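Local structure of Cyclo(L-leucyl-L-phenylalanyl) synthase (Streptomyces noursei, 3OQV) at residues Tyr42-Trp54 and Arg97-Asp109. The protein uses aminoacyl-tRNAs as substrates to form cyclodipeptides without ATP, an early step in making the antibacterial albonoursin. Sequence-based numbering, arbitrary orientation.
Sequences YFSQKNTVMLLQW and RRRLRRSLESVGD
Gln45 and Ser103 meet where two helices of a Rossmann fold, segments 45-54 and 97-107, pack together, a worked example of a small side chain fitting as a knob between four residues of the next helix. Their axes come within 8.9 Å at closest approach and cross at -49°, and Ser103 enters the hole made by Gln45, Thr48, Val49 and Leu52. Followed outward, Gln45 CB and CG pass over the Ser103 hydroxyl, Gln45 CG lying 3.4 Å from Ser103 OG. With CG anti to the backbone N (chi1 -173°) and the chain extended beyond it, Gln45 CD reaches Arg102 CB at 3.6 Å. Gln45 OE1 then accepts from Arg102 NE at 3.2 Å; the oxygen sits at the guanidinium edge, the bond is bent, 146° at the hydrogen, and the two planes are clearly tilted. Gln45 NE2 ends 3.2 Å from Ser106 OG, whose hydroxyl donates to Arg102 O one turn back. Farther along, the contact becomes apolar: Leu52 CD1 meets Leu104 CD2 at 3.9 Å, and both residues also touch Phe114 of the sheet's edge strand. At the other end, the Phe43 side chain lies about 3 Å (nearest atoms) from that of Asn40, which, as in related enzymes, may be critical in catalysis. Nearby, a water donates to Thr48 OG1 at 2.6 Å and is hydrogen-bonded to Ser103 OG, bridging the helices.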
ATOM      1  N   TYR A  42     -11.076   0.394   5.360  1.00 47.45           N
ATOM      2  CA  TYR A  42     -10.752  -0.611   6.357  0.50 47.95           C
ATOM      3  C   TYR A  42     -10.020  -0.001   7.541  1.00 46.32           C
ATOM      4  O   TYR A  42     -10.221  -0.417   8.682  1.00 46.45           O
ATOM      5  CB  TYR A  42      -9.901  -1.713   5.740  0.50 48.05           C
ATOM      6  CG  TYR A  42     -10.699  -2.917   5.311  1.00 57.18           C
ATOM      7  CD1 TYR A  42     -11.098  -3.078   3.986  1.00 61.57           C
ATOM      8  CD2 TYR A  42     -11.048  -3.905   6.227  1.00 64.02           C
ATOM      9  CE1 TYR A  42     -11.821  -4.195   3.586  1.00 64.81           C
ATOM     10  CE2 TYR A  42     -11.770  -5.022   5.839  1.00 65.48           C
ATOM     11  CZ  TYR A  42     -12.155  -5.160   4.520  1.00 65.80           C
ATOM     12  OH  TYR A  42     -12.878  -6.263   4.138  1.00 65.43           O
ATOM     13  N   PHE A  43      -9.164   0.978   7.263  1.00 45.48           N
ATOM     14  CA  PHE A  43      -8.242   1.512   8.269  1.00 44.64           C
ATOM     15  C   PHE A  43      -8.861   2.652   9.084  1.00 45.47           C
ATOM     16  O   PHE A  43      -8.372   3.785   9.086  1.00 43.87           O
ATOM     17  CB  PHE A  43      -6.903   1.920   7.634  1.00 43.40           C
ATOM     18  CG  PHE A  43      -5.990   0.752   7.353  1.00 38.81           C
ATOM     19  CD1 PHE A  43      -5.317   0.116   8.384  1.00 39.17           C
ATOM     20  CD2 PHE A  43      -5.875   0.240   6.073  1.00 36.74           C
ATOM     21  CE1 PHE A  43      -4.489  -0.986   8.127  1.00 41.51           C
ATOM     22  CE2 PHE A  43      -5.074  -0.860   5.809  1.00 35.12           C
ATOM     23  CZ  PHE A  43      -4.369  -1.468   6.838  1.00 36.50           C
ATOM     24  N   SER A  44      -9.951   2.329   9.771  1.00 45.13           N
ATOM     25  CA  SER A  44     -10.338   3.024  10.993  1.00 44.53           C
ATOM     26  C   SER A  44      -9.314   2.812  12.106  1.00 44.57           C
ATOM     27  O   SER A  44      -8.514   1.870  12.067  1.00 42.46           O
ATOM     28  CB  SER A  44     -11.706   2.531  11.460  1.00 43.85           C
ATOM     29  OG  SER A  44     -11.653   1.161  11.829  1.00 44.87           O
ATOM     30  N   GLN A  45      -9.390   3.643  13.139  1.00 44.59           N
ATOM     31  CA  GLN A  45      -8.576   3.420  14.324  1.00 45.18           C
ATOM     32  C   GLN A  45      -8.802   2.028  14.904  1.00 45.62           C
ATOM     33  O   GLN A  45      -7.843   1.310  15.196  1.00 44.92           O
ATOM     34  CB  GLN A  45      -8.824   4.482  15.392  1.00 45.80           C
ATOM     35  CG  GLN A  45      -7.858   4.366  16.564  1.00 46.96           C
ATOM     36  CD  GLN A  45      -7.894   5.577  17.466  1.00 52.87           C
ATOM     37  OE1 GLN A  45      -8.320   6.659  17.054  1.00 52.98           O
ATOM     38  NE2 GLN A  45      -7.480   5.396  18.717  1.00 50.93           N
ATOM     39  N   LYS A  46     -10.068   1.659  15.084  1.00 44.47           N
ATOM     40  CA  LYS A  46     -10.400   0.349  15.624  1.00 45.66           C
ATOM     41  C   LYS A  46      -9.714  -0.770  14.854  1.00 43.93           C
ATOM     42  O   LYS A  46      -9.095  -1.653  15.447  1.00 44.50           O
ATOM     43  CB  LYS A  46     -11.912   0.125  15.622  1.00 47.15           C
ATOM     44  CG  LYS A  46     -12.353  -1.058  16.463  1.00 51.42           C
ATOM     45  CD  LYS A  46     -11.572  -1.124  17.771  1.00 58.17           C
ATOM     46  CE  LYS A  46     -12.240  -2.059  18.775  1.00 60.54           C
ATOM     47  NZ  LYS A  46     -13.556  -1.530  19.243  1.00 63.92           N
ATOM     48  N   ASN A  47      -9.832  -0.740  13.531  1.00 41.49           N
ATOM     49  CA  ASN A  47      -9.268  -1.801  12.705  1.00 41.17           C
ATOM     50  C   ASN A  47      -7.744  -1.761  12.644  1.00 38.51           C
ATOM     51  O   ASN A  47      -7.092  -2.806  12.561  1.00 39.58           O
ATOM     52  CB  ASN A  47      -9.859  -1.769  11.294  1.00 41.59           C
ATOM     53  CG  ASN A  47     -11.255  -2.372  11.236  1.00 43.10           C
ATOM     54  OD1 ASN A  47     -11.663  -3.111  12.132  1.00 47.67           O
ATOM     55  ND2 ASN A  47     -11.985  -2.070  10.174  1.00 40.99           N
ATOM     56  N   THR A  48      -7.186  -0.555  12.672  1.00 36.56           N
ATOM     57  CA  THR A  48      -5.740  -0.384  12.706  1.00 35.37           C
ATOM     58  C   THR A  48      -5.153  -0.997  13.972  1.00 36.92           C
ATOM     59  O   THR A  48      -4.218  -1.806  13.906  1.00 34.79           O
ATOM     60  CB  THR A  48      -5.338   1.102  12.599  1.00 36.30           C
ATOM     61  OG1 THR A  48      -5.929   1.665  11.422  1.00 34.92           O
ATOM     62  CG2 THR A  48      -3.822   1.238  12.507  1.00 33.60           C
ATOM     63  N   VAL A  49      -5.768  -0.692  15.110  1.00 35.27           N
ATOM     64  CA  VAL A  49      -5.282  -1.193  16.389  1.00 37.48           C
ATOM     65  C   VAL A  49      -5.255  -2.718  16.430  1.00 37.95           C
ATOM     66  O   VAL A  49      -4.246  -3.314  16.814  1.00 37.42           O
ATOM     67  CB  VAL A  49      -6.111  -0.640  17.565  1.00 37.36           C
ATOM     68  CG1 VAL A  49      -5.759  -1.359  18.853  1.00 37.83           C
ATOM     69  CG2 VAL A  49      -5.865   0.863  17.716  1.00 40.13           C
ATOM     70  N   MET A  50      -6.347  -3.349  16.004  1.00 37.37           N
ATOM     71  CA  MET A  50      -6.418  -4.810  16.012  1.00 37.77           C
ATOM     72  C   MET A  50      -5.357  -5.425  15.099  1.00 36.15           C
ATOM     73  O   MET A  50      -4.750  -6.441  15.435  1.00 35.79           O
ATOM     74  CB  MET A  50      -7.812  -5.292  15.607  1.00 39.67           C
ATOM     75  CG  MET A  50      -8.843  -5.237  16.734  1.00 47.78           C
ATOM     76  SD  MET A  50      -9.783  -6.774  16.876  1.00 69.57           S
ATOM     77  CE  MET A  50     -10.300  -7.015  15.167  1.00 57.65           C
ATOM     78  N   LEU A  51      -5.147  -4.809  13.941  1.00 32.39           N
ATOM     79  CA  LEU A  51      -4.166  -5.300  12.987  1.00 32.64           C
ATOM     80  C   LEU A  51      -2.733  -5.152  13.509  1.00 32.81           C
ATOM     81  O   LEU A  51      -1.917  -6.071  13.386  1.00 29.99           O
ATOM     82  CB  LEU A  51      -4.328  -4.592  11.639  1.00 29.08           C
ATOM     83  CG  LEU A  51      -3.320  -4.982  10.556  1.00 32.94           C
ATOM     84  CD1 LEU A  51      -3.250  -6.505  10.376  1.00 36.98           C
ATOM     85  CD2 LEU A  51      -3.656  -4.276   9.242  1.00 35.71           C
ATOM     86  N   LEU A  52      -2.429  -3.989  14.076  1.00 30.15           N
ATOM     87  CA  LEU A  52      -1.144  -3.767  14.727  1.00 31.39           C
ATOM     88  C   LEU A  52      -0.868  -4.796  15.821  1.00 33.86           C
ATOM     89  O   LEU A  52       0.250  -5.311  15.935  1.00 32.26           O
ATOM     90  CB  LEU A  52      -1.068  -2.353  15.308  1.00 32.93           C
ATOM     91  CG  LEU A  52      -0.955  -1.215  14.295  1.00 31.32           C
ATOM     92  CD1 LEU A  52      -1.006   0.149  14.988  1.00 33.85           C
ATOM     93  CD2 LEU A  52       0.328  -1.371  13.484  1.00 35.96           C
ATOM     94  N   GLN A  53      -1.883  -5.092  16.628  1.00 35.58           N
ATOM     95  CA  GLN A  53      -1.726  -6.038  17.722  1.00 37.65           C
ATOM     96  C   GLN A  53      -1.497  -7.436  17.161  1.00 38.07           C
ATOM     97  O   GLN A  53      -0.612  -8.166  17.606  1.00 38.38           O
ATOM     98  CB  GLN A  53      -2.972  -6.037  18.607  1.00 39.44           C
ATOM     99  CG  GLN A  53      -3.133  -4.786  19.452  1.00 44.59           C
ATOM    100  CD  GLN A  53      -4.444  -4.770  20.217  1.00 54.16           C
ATOM    101  OE1 GLN A  53      -5.518  -4.936  19.636  1.00 55.15           O
ATOM    102  NE2 GLN A  53      -4.362  -4.567  21.528  1.00 52.26           N
ATOM    103  N   TRP A  54      -2.307  -7.797  16.176  1.00 38.52           N
ATOM    104  CA  TRP A  54      -2.169  -9.075  15.505  1.00 39.96           C
ATOM    105  C   TRP A  54      -0.753  -9.264  14.973  1.00 40.17           C
ATOM    106  O   TRP A  54      -0.147 -10.317  15.172  1.00 40.84           O
ATOM    107  CB  TRP A  54      -3.175  -9.169  14.362  1.00 39.88           C
ATOM    108  CG  TRP A  54      -3.117 -10.465  13.616  1.00 44.96           C
ATOM    109  CD1 TRP A  54      -3.718 -11.642  13.962  1.00 46.54           C
ATOM    110  CD2 TRP A  54      -2.462 -10.702  12.365  1.00 44.07           C
ATOM    111  NE1 TRP A  54      -3.460 -12.602  13.009  1.00 45.04           N
ATOM    112  CE2 TRP A  54      -2.676 -12.053  12.028  1.00 46.26           C
ATOM    113  CE3 TRP A  54      -1.701  -9.904  11.504  1.00 46.60           C
ATOM    114  CZ2 TRP A  54      -2.163 -12.623  10.863  1.00 44.30           C
ATOM    115  CZ3 TRP A  54      -1.186 -10.474  10.356  1.00 42.43           C
ATOM    116  CH2 TRP A  54      -1.441 -11.811  10.032  1.00 39.42           C
ATOM    117  N   ARG A  97      -2.421  10.616   9.267  1.00 28.61           N
ATOM    118  CA  ARG A  97      -1.342  10.627  10.252  1.00 28.13           C
ATOM    119  C   ARG A  97      -1.823  10.747  11.681  1.00 29.46           C
ATOM    120  O   ARG A  97      -1.295  10.076  12.562  1.00 30.63           O
ATOM    121  CB  ARG A  97      -0.346  11.745   9.971  1.00 29.33           C
ATOM    122  CG  ARG A  97       0.557  11.466   8.785  1.00 30.74           C
ATOM    123  CD  ARG A  97       1.634  12.535   8.683  1.00 30.61           C
ATOM    124  NE  ARG A  97       1.978  12.787   7.289  1.00 34.74           N
ATOM    125  CZ  ARG A  97       1.505  13.802   6.577  1.00 34.69           C
ATOM    126  NH1 ARG A  97       0.690  14.692   7.135  1.00 32.73           N
ATOM    127  NH2 ARG A  97       1.856  13.932   5.307  1.00 36.21           N
ATOM    128  N   ARG A  98      -2.766  11.657  11.921  1.00 29.98           N
ATOM    129  CA  ARG A  98      -3.341  11.828  13.250  1.00 31.61           C
ATOM    130  C   ARG A  98      -3.996  10.536  13.734  1.00 31.55           C
ATOM    131  O   ARG A  98      -3.801  10.105  14.874  1.00 31.65           O
ATOM    132  CB  ARG A  98      -4.349  12.982  13.247  1.00 31.09           C
ATOM    133  CG  ARG A  98      -3.804  14.238  12.581  1.00 33.41           C
ATOM    134  CD  ARG A  98      -4.753  15.446  12.654  1.00 40.21           C
ATOM    135  NE  ARG A  98      -4.012  16.682  12.397  1.00 42.49           N
ATOM    136  CZ  ARG A  98      -4.543  17.801  11.916  1.00 47.85           C
ATOM    137  NH1 ARG A  98      -5.843  17.869  11.664  1.00 46.93           N
ATOM    138  NH2 ARG A  98      -3.771  18.856  11.687  1.00 48.83           N
ATOM    139  N   ARG A  99      -4.754   9.900  12.851  1.00 30.79           N
ATOM    140  CA  ARG A  99      -5.432   8.663  13.204  1.00 31.52           C
ATOM    141  C   ARG A  99      -4.409   7.538  13.471  1.00 30.76           C
ATOM    142  O   ARG A  99      -4.532   6.802  14.451  1.00 32.87           O
ATOM    143  CB  ARG A  99      -6.436   8.283  12.105  1.00 30.36           C
ATOM    144  CG  ARG A  99      -6.841   6.818  12.065  1.00 40.55           C
ATOM    145  CD  ARG A  99      -8.178   6.621  11.339  1.00 46.19           C
ATOM    146  NE  ARG A  99      -8.658   7.851  10.704  1.00 55.40           N
ATOM    147  CZ  ARG A  99      -8.451   8.170   9.427  1.00 57.76           C
ATOM    148  NH1 ARG A  99      -8.925   9.309   8.934  1.00 58.17           N
ATOM    149  NH2 ARG A  99      -7.768   7.352   8.636  1.00 54.45           N
ATOM    150  N   LEU A 100      -3.365   7.471  12.649  1.00 30.48           N
ATOM    151  CA  LEU A 100      -2.294   6.473  12.820  1.00 31.69           C
ATOM    152  C   LEU A 100      -1.499   6.705  14.108  1.00 32.68           C
ATOM    153  O   LEU A 100      -1.144   5.761  14.818  1.00 34.15           O
ATOM    154  CB  LEU A 100      -1.362   6.507  11.613  1.00 31.87           C
ATOM    155  CG  LEU A 100      -0.403   5.346  11.352  1.00 37.05           C
ATOM    156  CD1 LEU A 100      -1.079   4.000  11.605  1.00 35.44           C
ATOM    157  CD2 LEU A 100       0.124   5.438   9.924  1.00 37.77           C
ATOM    158  N   ARG A 101      -1.252   7.966  14.439  1.00 33.79           N
ATOM    159  CA  ARG A 101      -0.673   8.287  15.737  1.00 36.47           C
ATOM    160  C   ARG A 101      -1.577   7.855  16.888  1.00 36.07           C
ATOM    161  O   ARG A 101      -1.111   7.240  17.846  1.00 38.07           O
ATOM    162  CB  ARG A 101      -0.286   9.777  15.827  1.00 38.53           C
ATOM    163  CG  ARG A 101       1.166  10.027  15.390  1.00 43.77           C
ATOM    164  CD  ARG A 101       1.448  11.457  14.930  1.00 49.67           C
ATOM    165  NE  ARG A 101       1.613  12.348  16.065  1.00 51.15           N
ATOM    166  CZ  ARG A 101       2.452  13.384  16.126  1.00 48.74           C
ATOM    167  NH1 ARG A 101       3.289  13.675  15.133  1.00 41.53           N
ATOM    168  NH2 ARG A 101       2.456  14.124  17.216  1.00 39.43           N
ATOM    169  N   ARG A 102      -2.884   8.059  16.742  1.00 36.36           N
ATOM    170  CA  ARG A 102      -3.820   7.590  17.764  1.00 36.20           C
ATOM    171  C   ARG A 102      -3.807   6.069  17.894  1.00 37.32           C
ATOM    172  O   ARG A 102      -3.923   5.523  18.999  1.00 37.11           O
ATOM    173  CB  ARG A 102      -5.241   8.081  17.479  1.00 37.83           C
ATOM    174  CG  ARG A 102      -5.420   9.582  17.629  1.00 42.28           C
ATOM    175  CD  ARG A 102      -6.895   9.955  17.802  1.00 49.09           C
ATOM    176  NE  ARG A 102      -7.682   9.781  16.578  1.00 54.96           N
ATOM    177  CZ  ARG A 102      -7.777  10.682  15.602  1.00 59.25           C
ATOM    178  NH1 ARG A 102      -7.119  11.832  15.682  1.00 66.73           N
ATOM    179  NH2 ARG A 102      -8.545  10.443  14.547  1.00 55.91           N
ATOM    180  N   SER A 103      -3.672   5.379  16.768  1.00 34.63           N
ATOM    181  CA  SER A 103      -3.678   3.922  16.784  1.00 33.39           C
ATOM    182  C   SER A 103      -2.447   3.381  17.506  1.00 33.83           C
ATOM    183  O   SER A 103      -2.557   2.464  18.320  1.00 33.06           O
ATOM    184  CB  SER A 103      -3.780   3.360  15.364  1.00 32.92           C
ATOM    185  OG  SER A 103      -5.062   3.643  14.831  1.00 33.33           O
ATOM    186  N   LEU A 104      -1.297   4.005  17.266  1.00 34.82           N
ATOM    187  CA  LEU A 104      -0.043   3.578  17.887  1.00 38.81           C
ATOM    188  C   LEU A 104      -0.047   3.852  19.390  1.00 43.45           C
ATOM    189  O   LEU A 104       0.534   3.098  20.172  1.00 44.20           O
ATOM    190  CB  LEU A 104       1.148   4.291  17.241  1.00 36.22           C
ATOM    191  CG  LEU A 104       1.459   3.957  15.779  1.00 39.22           C
ATOM    192  CD1 LEU A 104       2.423   4.967  15.197  1.00 36.71           C
ATOM    193  CD2 LEU A 104       2.013   2.547  15.642  1.00 36.69           C
ATOM    194  N   GLU A 105      -0.684   4.952  19.783  1.00 46.54           N
ATOM    195  CA  GLU A 105      -0.909   5.246  21.192  1.00 50.83           C
ATOM    196  C   GLU A 105      -1.749   4.160  21.854  1.00 52.21           C
ATOM    197  O   GLU A 105      -1.491   3.780  22.996  1.00 53.75           O
ATOM    198  CB  GLU A 105      -1.579   6.611  21.363  1.00 51.43           C
ATOM    199  CG  GLU A 105      -0.600   7.752  21.603  1.00 57.58           C
ATOM    200  CD  GLU A 105      -1.286   9.043  22.018  1.00 65.78           C
ATOM    201  OE1 GLU A 105      -0.586  10.065  22.195  1.00 68.37           O
ATOM    202  OE2 GLU A 105      -2.528   9.039  22.165  1.00 67.15           O
ATOM    203  N   SER A 106      -2.747   3.654  21.134  1.00 52.25           N
ATOM    204  CA  SER A 106      -3.687   2.698  21.714  1.00 52.92           C
ATOM    205  C   SER A 106      -3.034   1.336  21.920  1.00 55.46           C
ATOM    206  O   SER A 106      -3.539   0.509  22.679  1.00 56.17           O
ATOM    207  CB  SER A 106      -4.921   2.544  20.830  1.00 51.48           C
ATOM    208  OG  SER A 106      -5.702   3.719  20.841  1.00 54.05           O
ATOM    209  N   VAL A 107      -1.923   1.100  21.227  1.00 56.11           N
ATOM    210  CA  VAL A 107      -1.058  -0.034  21.538  1.00 58.13           C
ATOM    211  C   VAL A 107       0.081   0.362  22.484  1.00 60.86           C
ATOM    212  O   VAL A 107       0.257  -0.246  23.543  1.00 63.24           O
ATOM    213  CB  VAL A 107      -0.493  -0.697  20.252  1.00 57.25           C
ATOM    214  CG1 VAL A 107      -1.629  -1.180  19.362  1.00 52.96           C
ATOM    215  CG2 VAL A 107       0.407   0.269  19.496  1.00 55.93           C
ATOM    216  N   GLY A 108       0.827   1.402  22.116  1.00 60.82           N
ATOM    217  CA  GLY A 108       1.324   2.369  23.091  1.00 62.12           C
ATOM    218  C   GLY A 108       2.702   2.035  23.636  1.00 63.52           C
ATOM    219  O   GLY A 108       3.714   2.541  23.142  1.00 62.24           O
ATOM    220  N   ASP A 109       2.741   1.187  24.662  1.00 64.27           N
ATOM    221  CA  ASP A 109       3.921   1.064  25.517  1.00 64.72           C
ATOM    222  C   ASP A 109       5.018   0.240  24.847  1.00 63.90           C
ATOM    223  O   ASP A 109       6.050  -0.051  25.455  1.00 65.61           O
ATOM    224  CB  ASP A 109       3.547   0.446  26.869  1.00 65.34           C
TER
HETATM  225  O   HOH W   1      -5.271   4.140  12.030  1.00 40.60           O